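Putative O-acetylhomoserine (Thiol)-lyase (Campylobacter jejuni, PDB 4OC9) probably makes homocysteine from O-acetylhomoserine and sulfide with a pyridoxal 5'-phosphate cofactor, as a member of the trans-sulfuration enzyme family. Local coordinates at residues A171-I179 with L228-K236; L69-F77 with N182-F193. All coordinates share one frame; numbering follows the deposited sequence.

Of the four segments 69-77 comes first, the last turn of helix 60-73 and the turn toward strand 77-81; more than a hundred residues later it meets the loop 182-193, closing contact 2. Before that loop arrives, the chain passes through 171-179, the turn from helix 164-174 into strand 177-181, which meets 228-236 to close contact 1 over a span of about fifty residues. The two closures cross rather than nest, since 171-179 lies inside the long loop of contact 2 and 228-236 beyond it. Both lie at strand 177-181 of the seven-stranded sheet, contact 1 at its start and contact 2 on the loop after its end, their centres about 21 Å apart. The next strand, 199-203, runs toward Lys206, the predicted cofactor lysine.

Contact 1: A171-I179 with L228-K236; sequences AKKHKIVSI and LLKNNDRYK
Arg234 reaches across to the end of helix 164-174, where its NH2 gives His174 O a bent hydrogen bond of 2.9 Å, on a lone pair but with the oxygen tilted from the guanidinium plane; NE adds a weak second bond. With CG anti to the backbone N (chi1 -173°), the arginine chain runs out extended and bends at chi3 to bring the guanidinium there. Ile176 CG1 lies over one guanidinium face, 3.4 Å from Arg234 NE, giving the flat cation apolar cover. Asn232 ND2 bonds both Lys175 O (3.2 Å) and Leu228 O (2.8 Å), close to its amide plane. Tyr235 suits its place because one hydroxyl takes a nearly straight bond from Val177 N (3.0 Å, 174°) and also bonds Lys147 O. Val177 CG2 sits against the tyrosine ring, Leu228 CD2 and Leu229 CD2, the last covering one ring face.

In the second shell, the asparagine amide also accepts, OD1 taking Arg234 N-H in an Asx turn, and Arg234 NH1 bonds Thr146 O at the start of strand 146-152 and Asp143 O just before it. Lys175, with positive phi, ends its helix in a Schellman motif: a helix-to-strand turn of the alpha/beta cofactor domain, clasped by the loop after helix 225-229.

Contact 2: L69-F77 with N182-F193; sequences LANVEGGAF and NTVATPFLLQPF
Glu73 OE1 is gripped by two side chains: Asn182 ND2 donates to its syn lone pair at 3.0 Å (163°), and His202 NE2, from strand 199-203, bonds it as well. The carboxylate and amide planes stand 45° apart, yet the glutamate oxygen lies almost in the amide plane. Asparagine suits this place because each end of its amide has work: ND2 also gives a bond to Leu190 O (3.0 Å), approaching from above that carbonyl plane, and OD1 bonds Ser153 OG.

The other carboxylate oxygen turns to a bound water, which donates to Glu73 OE2 at 2.8 Å and to Glu73 O at 2.6 Å and accepts from Phe193 N at 2.9 Å. Glu73 CG stands anti to the carbonyl carbon and the chain then bends at chi2 (-73°), bringing OE2 and Glu73 O to the same water. The Pro187 ring crosses the Glu73 side chain at about a right angle, its CG 3.3 Å from Glu73 OE1, lending the buried acid an apolar wall.

In the large domain of these fold-type I cofactor enzymes, the loop leaving strand 177-181 is thus pinned to the last turn of helix 60-73. That helix closes with a Schellman motif, whose C-prime residue is Gly74, a glycine at positive phi. Gly75 follows, and with no side chain it lets the Phe193 ring come in, CE2 lying 3.5 Å from Gly75 CA. The edge of the same ring meets Glu73 O, and the ring continues onto Ile200 and Ile220 of the sheet.

On the other flank, Val72 CG2 packs on Pro187 CB at 3.9 Å, the two side chains crossing obliquely. Val72 CG1 comes more loosely toward Phe188, whose ring also touches Leu289 and Ala290 of helix 276-309, while Phe188 N bonds Thr186 OG1 in an ST turn.

Contact 1: A171-I179 with L228-K236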
# COMPACT_ATOMS: atom_id res chain seq x y z
N ALA D 171 23.46 17.47 -32.24
CA ALA D 171 22.37 16.52 -32.39
C ALA D 171 21.38 16.96 -33.45
O ALA D 171 20.98 16.16 -34.28
CB ALA D 171 21.65 16.33 -31.07
N LYS D 172 21.00 18.22 -33.43
CA LYS D 172 20.05 18.73 -34.42
C LYS D 172 20.62 18.70 -35.84
O LYS D 172 19.90 18.43 -36.80
CB LYS D 172 19.41 20.09 -34.03
CG LYS D 172 18.46 19.93 -32.85
CD LYS D 172 17.56 21.15 -32.61
CE LYS D 172 16.66 21.04 -31.38
NZ LYS D 172 15.86 19.81 -31.15
N LYS D 173 21.92 18.94 -35.96
CA LYS D 173 22.56 18.95 -37.24
C LYS D 173 22.42 17.58 -37.92
O LYS D 173 21.99 17.50 -39.06
CB LYS D 173 24.03 19.31 -37.09
CG LYS D 173 24.72 19.56 -38.41
CD LYS D 173 26.21 19.80 -38.26
CE LYS D 173 26.94 18.54 -37.82
NZ LYS D 173 28.39 18.84 -37.71
N HIS D 174 22.79 16.52 -37.21
CA HIS D 174 22.71 15.17 -37.75
C HIS D 174 21.33 14.54 -37.66
O HIS D 174 21.16 13.39 -38.07
CB HIS D 174 23.68 14.24 -37.00
CG HIS D 174 25.12 14.64 -37.09
ND1 HIS D 174 25.95 14.20 -38.10
CD2 HIS D 174 25.87 15.41 -36.28
CE1 HIS D 174 27.17 14.70 -37.91
NE2 HIS D 174 27.14 15.43 -36.81
N LYS D 175 20.35 15.26 -37.11
CA LYS D 175 18.98 14.73 -36.99
C LYS D 175 18.93 13.50 -36.06
O LYS D 175 18.26 12.50 -36.35
CB LYS D 175 18.43 14.39 -38.38
CG LYS D 175 18.49 15.60 -39.26
CD LYS D 175 17.28 16.50 -39.13
CE LYS D 175 16.14 15.82 -39.88
NZ LYS D 175 14.88 16.60 -39.79
N ILE D 176 19.67 13.59 -34.96
CA ILE D 176 19.74 12.52 -33.98
C ILE D 176 18.98 12.93 -32.70
O ILE D 176 19.05 14.08 -32.25
CB ILE D 176 21.19 12.18 -33.60
CG1 ILE D 176 21.95 11.71 -34.82
CG2 ILE D 176 21.21 11.09 -32.54
CD1 ILE D 176 23.42 11.44 -34.57
N VAL D 177 18.27 11.96 -32.13
CA VAL D 177 17.51 12.18 -30.90
C VAL D 177 18.44 12.26 -29.71
O VAL D 177 19.33 11.40 -29.56
CB VAL D 177 16.54 11.02 -30.62
CG1 VAL D 177 15.92 11.16 -29.24
CG2 VAL D 177 15.47 10.92 -31.70
N SER D 178 18.30 13.33 -28.93
CA SER D 178 19.13 13.52 -27.75
C SER D 178 18.34 13.11 -26.51
O SER D 178 17.17 13.49 -26.35
CB SER D 178 19.55 14.98 -27.58
OG SER D 178 18.42 15.82 -27.39
N ILE D 179 19.00 12.35 -25.64
CA ILE D 179 18.42 11.86 -24.38
C ILE D 179 19.16 12.42 -23.17
O ILE D 179 20.37 12.20 -23.02
CB ILE D 179 18.54 10.34 -24.22
CG1 ILE D 179 17.82 9.62 -25.35
CG2 ILE D 179 17.92 9.93 -22.89
CD1 ILE D 179 18.05 8.11 -25.36
N LEU D 228 10.90 15.33 -35.70
CA LEU D 228 12.23 14.71 -35.82
C LEU D 228 12.23 13.23 -36.16
O LEU D 228 13.17 12.72 -36.78
CB LEU D 228 13.00 14.91 -34.50
CG LEU D 228 14.41 14.32 -34.36
CD1 LEU D 228 15.35 14.85 -35.44
CD2 LEU D 228 14.98 14.63 -32.99
N LEU D 229 11.19 12.51 -35.74
CA LEU D 229 11.10 11.06 -36.00
C LEU D 229 10.43 10.72 -37.32
O LEU D 229 10.87 9.79 -38.02
CB LEU D 229 10.39 10.34 -34.85
CG LEU D 229 11.12 10.33 -33.51
CD1 LEU D 229 10.27 9.70 -32.42
CD2 LEU D 229 12.46 9.59 -33.62
N LYS D 230 9.36 11.43 -37.64
CA LYS D 230 8.66 11.18 -38.89
C LYS D 230 9.49 11.60 -40.10
O LYS D 230 10.11 12.65 -40.09
CB LYS D 230 7.29 11.89 -38.91
CG LYS D 230 6.24 11.27 -38.00
CD LYS D 230 4.95 12.06 -38.11
CE LYS D 230 3.85 11.43 -37.30
NZ LYS D 230 2.59 12.22 -37.26
N ASN D 231 9.48 10.77 -41.13
CA ASN D 231 10.21 11.03 -42.37
C ASN D 231 11.69 11.29 -42.14
O ASN D 231 12.27 12.17 -42.74
CB ASN D 231 9.60 12.22 -43.11
CG ASN D 231 8.14 12.00 -43.45
OD1 ASN D 231 7.70 10.86 -43.67
ND2 ASN D 231 7.39 13.08 -43.54
N ASN D 232 12.28 10.49 -41.27
CA ASN D 232 13.69 10.62 -40.97
C ASN D 232 14.26 9.23 -41.19
O ASN D 232 13.93 8.27 -40.49
CB ASN D 232 13.88 11.14 -39.54
CG ASN D 232 15.33 11.26 -39.13
OD1 ASN D 232 16.21 10.61 -39.69
ND2 ASN D 232 15.58 12.03 -38.09
N ASP D 233 15.10 9.13 -42.22
CA ASP D 233 15.75 7.88 -42.62
C ASP D 233 16.55 7.22 -41.51
O ASP D 233 16.89 6.04 -41.58
CB ASP D 233 16.72 8.15 -43.79
CG ASP D 233 16.04 8.64 -45.05
OD1 ASP D 233 14.78 8.67 -45.10
OD2 ASP D 233 16.78 8.99 -46.01
N ARG D 234 16.91 7.99 -40.50
CA ARG D 234 17.68 7.44 -39.40
C ARG D 234 16.79 6.57 -38.48
O ARG D 234 17.30 5.67 -37.80
CB ARG D 234 18.32 8.58 -38.63
CG ARG D 234 19.29 8.12 -37.57
CD ARG D 234 19.89 9.28 -36.81
NE ARG D 234 20.68 10.20 -37.64
CZ ARG D 234 21.97 10.05 -37.93
NH1 ARG D 234 22.67 8.98 -37.54
NH2 ARG D 234 22.57 10.97 -38.67
N TYR D 235 15.47 6.79 -38.51
CA TYR D 235 14.55 6.03 -37.67
C TYR D 235 13.45 5.31 -38.44
O TYR D 235 12.29 5.74 -38.49
CB TYR D 235 13.95 6.94 -36.58
CG TYR D 235 15.02 7.58 -35.76
CD1 TYR D 235 15.73 6.83 -34.82
CD2 TYR D 235 15.33 8.93 -35.90
CE1 TYR D 235 16.73 7.40 -34.06
CE2 TYR D 235 16.33 9.51 -35.16
CZ TYR D 235 17.03 8.74 -34.24
OH TYR D 235 18.03 9.31 -33.46
N LYS D 236 13.81 4.17 -39.02
CA LYS D 236 12.83 3.37 -39.79
C LYS D 236 11.71 2.72 -38.98
O LYS D 236 10.59 2.60 -39.48
CB LYS D 236 13.52 2.44 -40.77
CG LYS D 236 14.17 3.30 -41.84
CD LYS D 236 14.99 2.58 -42.87
CE LYS D 236 15.68 3.65 -43.72
NZ LYS D 236 16.70 3.13 -44.66

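Contact 2: L69-F77 with N182-F193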
# COMPACT_ATOMS: atom_id res chain seq x y z
N LEU D 69 4.56 14.85 -14.68
CA LEU D 69 6.01 14.94 -14.88
C LEU D 69 6.30 15.65 -16.20
O LEU D 69 7.25 16.45 -16.28
CB LEU D 69 6.68 13.57 -14.87
CG LEU D 69 6.86 12.87 -13.53
CD1 LEU D 69 7.16 11.40 -13.73
CD2 LEU D 69 7.95 13.56 -12.75
N ALA D 70 5.49 15.38 -17.21
CA ALA D 70 5.66 16.04 -18.50
C ALA D 70 5.36 17.54 -18.36
O ALA D 70 6.04 18.37 -18.95
CB ALA D 70 4.75 15.43 -19.56
N ASN D 71 4.32 17.86 -17.63
CA ASN D 71 3.93 19.24 -17.42
C ASN D 71 4.99 20.03 -16.69
O ASN D 71 5.30 21.14 -17.10
CB ASN D 71 2.59 19.34 -16.66
CG ASN D 71 1.45 18.79 -17.47
OD1 ASN D 71 1.62 18.43 -18.62
ND2 ASN D 71 0.28 18.68 -16.87
N VAL D 72 5.57 19.47 -15.63
CA VAL D 72 6.61 20.22 -14.90
C VAL D 72 7.86 20.40 -15.76
O VAL D 72 8.54 21.38 -15.60
CB VAL D 72 6.96 19.66 -13.50
CG1 VAL D 72 5.72 19.68 -12.64
CG2 VAL D 72 7.53 18.26 -13.55
N GLU D 73 8.17 19.45 -16.64
CA GLU D 73 9.35 19.58 -17.52
C GLU D 73 9.08 20.47 -18.73
O GLU D 73 10.03 20.90 -19.39
CB GLU D 73 9.84 18.22 -18.01
CG GLU D 73 10.63 17.35 -17.02
CD GLU D 73 12.04 17.85 -16.74
OE1 GLU D 73 12.82 17.09 -16.10
OE2 GLU D 73 12.41 18.97 -17.16
N GLY D 74 7.82 20.77 -19.02
CA GLY D 74 7.47 21.59 -20.17
C GLY D 74 7.45 20.70 -21.43
O GLY D 74 7.60 21.17 -22.55
N GLY D 75 7.28 19.39 -21.24
CA GLY D 75 7.25 18.43 -22.35
C GLY D 75 5.83 18.10 -22.75
O GLY D 75 4.90 18.70 -22.26
N ALA D 76 5.67 17.12 -23.62
CA ALA D 76 4.33 16.72 -24.10
C ALA D 76 3.68 15.52 -23.45
O ALA D 76 2.48 15.56 -23.13
CB ALA D 76 4.40 16.45 -25.62
N PHE D 77 4.44 14.45 -23.29
CA PHE D 77 3.88 13.24 -22.72
C PHE D 77 4.97 12.49 -21.91
O PHE D 77 6.16 12.53 -22.23
CB PHE D 77 3.32 12.37 -23.87
CG PHE D 77 2.34 11.31 -23.43
CD1 PHE D 77 1.01 11.60 -23.34
CD2 PHE D 77 2.77 10.02 -23.13
CE1 PHE D 77 0.09 10.64 -22.90
CE2 PHE D 77 1.87 9.07 -22.68
CZ PHE D 77 0.52 9.38 -22.58
N ASN D 182 17.88 13.76 -16.35
CA ASN D 182 17.81 14.96 -15.48
C ASN D 182 17.47 14.61 -14.04
O ASN D 182 16.96 15.44 -13.28
CB ASN D 182 16.71 15.87 -16.06
CG ASN D 182 16.80 17.29 -15.59
OD1 ASN D 182 17.88 17.81 -15.43
ND2 ASN D 182 15.66 17.96 -15.44
N THR D 183 17.79 13.38 -13.64
CA THR D 183 17.51 12.90 -12.29
C THR D 183 17.98 13.73 -11.14
O THR D 183 17.21 14.13 -10.25
CB THR D 183 18.14 11.53 -12.07
OG1 THR D 183 17.60 10.57 -13.01
CG2 THR D 183 17.88 11.06 -10.68
N VAL D 184 19.27 14.06 -11.13
CA VAL D 184 19.82 14.83 -10.05
C VAL D 184 19.38 16.30 -9.97
O VAL D 184 19.10 16.83 -8.88
CB VAL D 184 21.35 14.80 -10.13
CG1 VAL D 184 21.94 15.57 -8.94
CG2 VAL D 184 21.84 13.37 -10.11
N ALA D 185 19.35 16.98 -11.10
CA ALA D 185 18.96 18.38 -11.09
C ALA D 185 17.49 18.57 -10.76
O ALA D 185 17.11 19.50 -10.07
CB ALA D 185 19.27 19.00 -12.44
N THR D 186 16.68 17.64 -11.26
CA THR D 186 15.21 17.60 -11.10
C THR D 186 14.64 18.67 -12.05
O THR D 186 15.31 19.60 -12.45
CB THR D 186 14.66 17.92 -9.69
OG1 THR D 186 14.71 19.33 -9.44
CG2 THR D 186 15.39 17.14 -8.63
N PRO D 187 13.36 18.53 -12.40
CA PRO D 187 12.78 19.52 -13.29
C PRO D 187 12.69 20.91 -12.66
O PRO D 187 12.48 21.87 -13.40
CB PRO D 187 11.37 19.00 -13.54
CG PRO D 187 11.41 17.55 -13.20
CD PRO D 187 12.39 17.46 -12.07
N PHE D 188 12.83 21.00 -11.34
CA PHE D 188 12.74 22.28 -10.68
C PHE D 188 14.00 23.10 -10.68
O PHE D 188 13.94 24.29 -10.39
CB PHE D 188 12.20 22.15 -9.26
CG PHE D 188 10.80 21.67 -9.22
CD1 PHE D 188 9.76 22.57 -9.27
CD2 PHE D 188 10.52 20.31 -9.18
CE1 PHE D 188 8.47 22.12 -9.27
CE2 PHE D 188 9.23 19.85 -9.16
CZ PHE D 188 8.20 20.76 -9.20
N LEU D 189 15.14 22.51 -10.99
CA LEU D 189 16.37 23.30 -11.03
C LEU D 189 16.87 23.47 -12.45
O LEU D 189 17.61 24.39 -12.73
CB LEU D 189 17.45 22.65 -10.18
CG LEU D 189 17.01 22.45 -8.71
CD1 LEU D 189 18.15 21.86 -7.89
CD2 LEU D 189 16.57 23.77 -8.09
N LEU D 190 16.42 22.60 -13.35
CA LEU D 190 16.84 22.64 -14.72
C LEU D 190 15.80 22.04 -15.65
O LEU D 190 15.24 20.97 -15.37
CB LEU D 190 18.16 21.87 -14.84
CG LEU D 190 18.77 21.82 -16.23
CD1 LEU D 190 19.08 23.23 -16.70
CD2 LEU D 190 20.05 21.04 -16.18
N GLN D 191 15.59 22.68 -16.80
CA GLN D 191 14.61 22.21 -17.77
C GLN D 191 15.28 21.91 -19.10
O GLN D 191 15.31 22.74 -19.98
CB GLN D 191 13.55 23.29 -18.00
CG GLN D 191 12.85 23.83 -16.76
CD GLN D 191 13.67 24.85 -15.92
OE1 GLN D 191 14.52 25.60 -16.44
NE2 GLN D 191 13.38 24.88 -14.62
N PRO D 192 15.83 20.70 -19.26
CA PRO D 192 16.52 20.40 -20.51
C PRO D 192 15.73 20.69 -21.77
O PRO D 192 16.33 21.07 -22.80
CB PRO D 192 16.84 18.92 -20.39
CG PRO D 192 16.94 18.69 -18.92
CD PRO D 192 15.89 19.58 -18.30
N PHE D 193 14.41 20.53 -21.76
CA PHE D 193 13.65 20.82 -22.97
C PHE D 193 13.84 22.25 -23.48
O PHE D 193 13.79 22.49 -24.69
CB PHE D 193 12.16 20.51 -22.88
CG PHE D 193 11.87 19.07 -22.64
CD1 PHE D 193 12.48 18.10 -23.43
CD2 PHE D 193 10.85 18.69 -21.79
CE1 PHE D 193 12.18 16.77 -23.26
CE2 PHE D 193 10.52 17.35 -21.65
CZ PHE D 193 11.19 16.39 -22.38
O HOH W 1 12.62 20.53 -19.51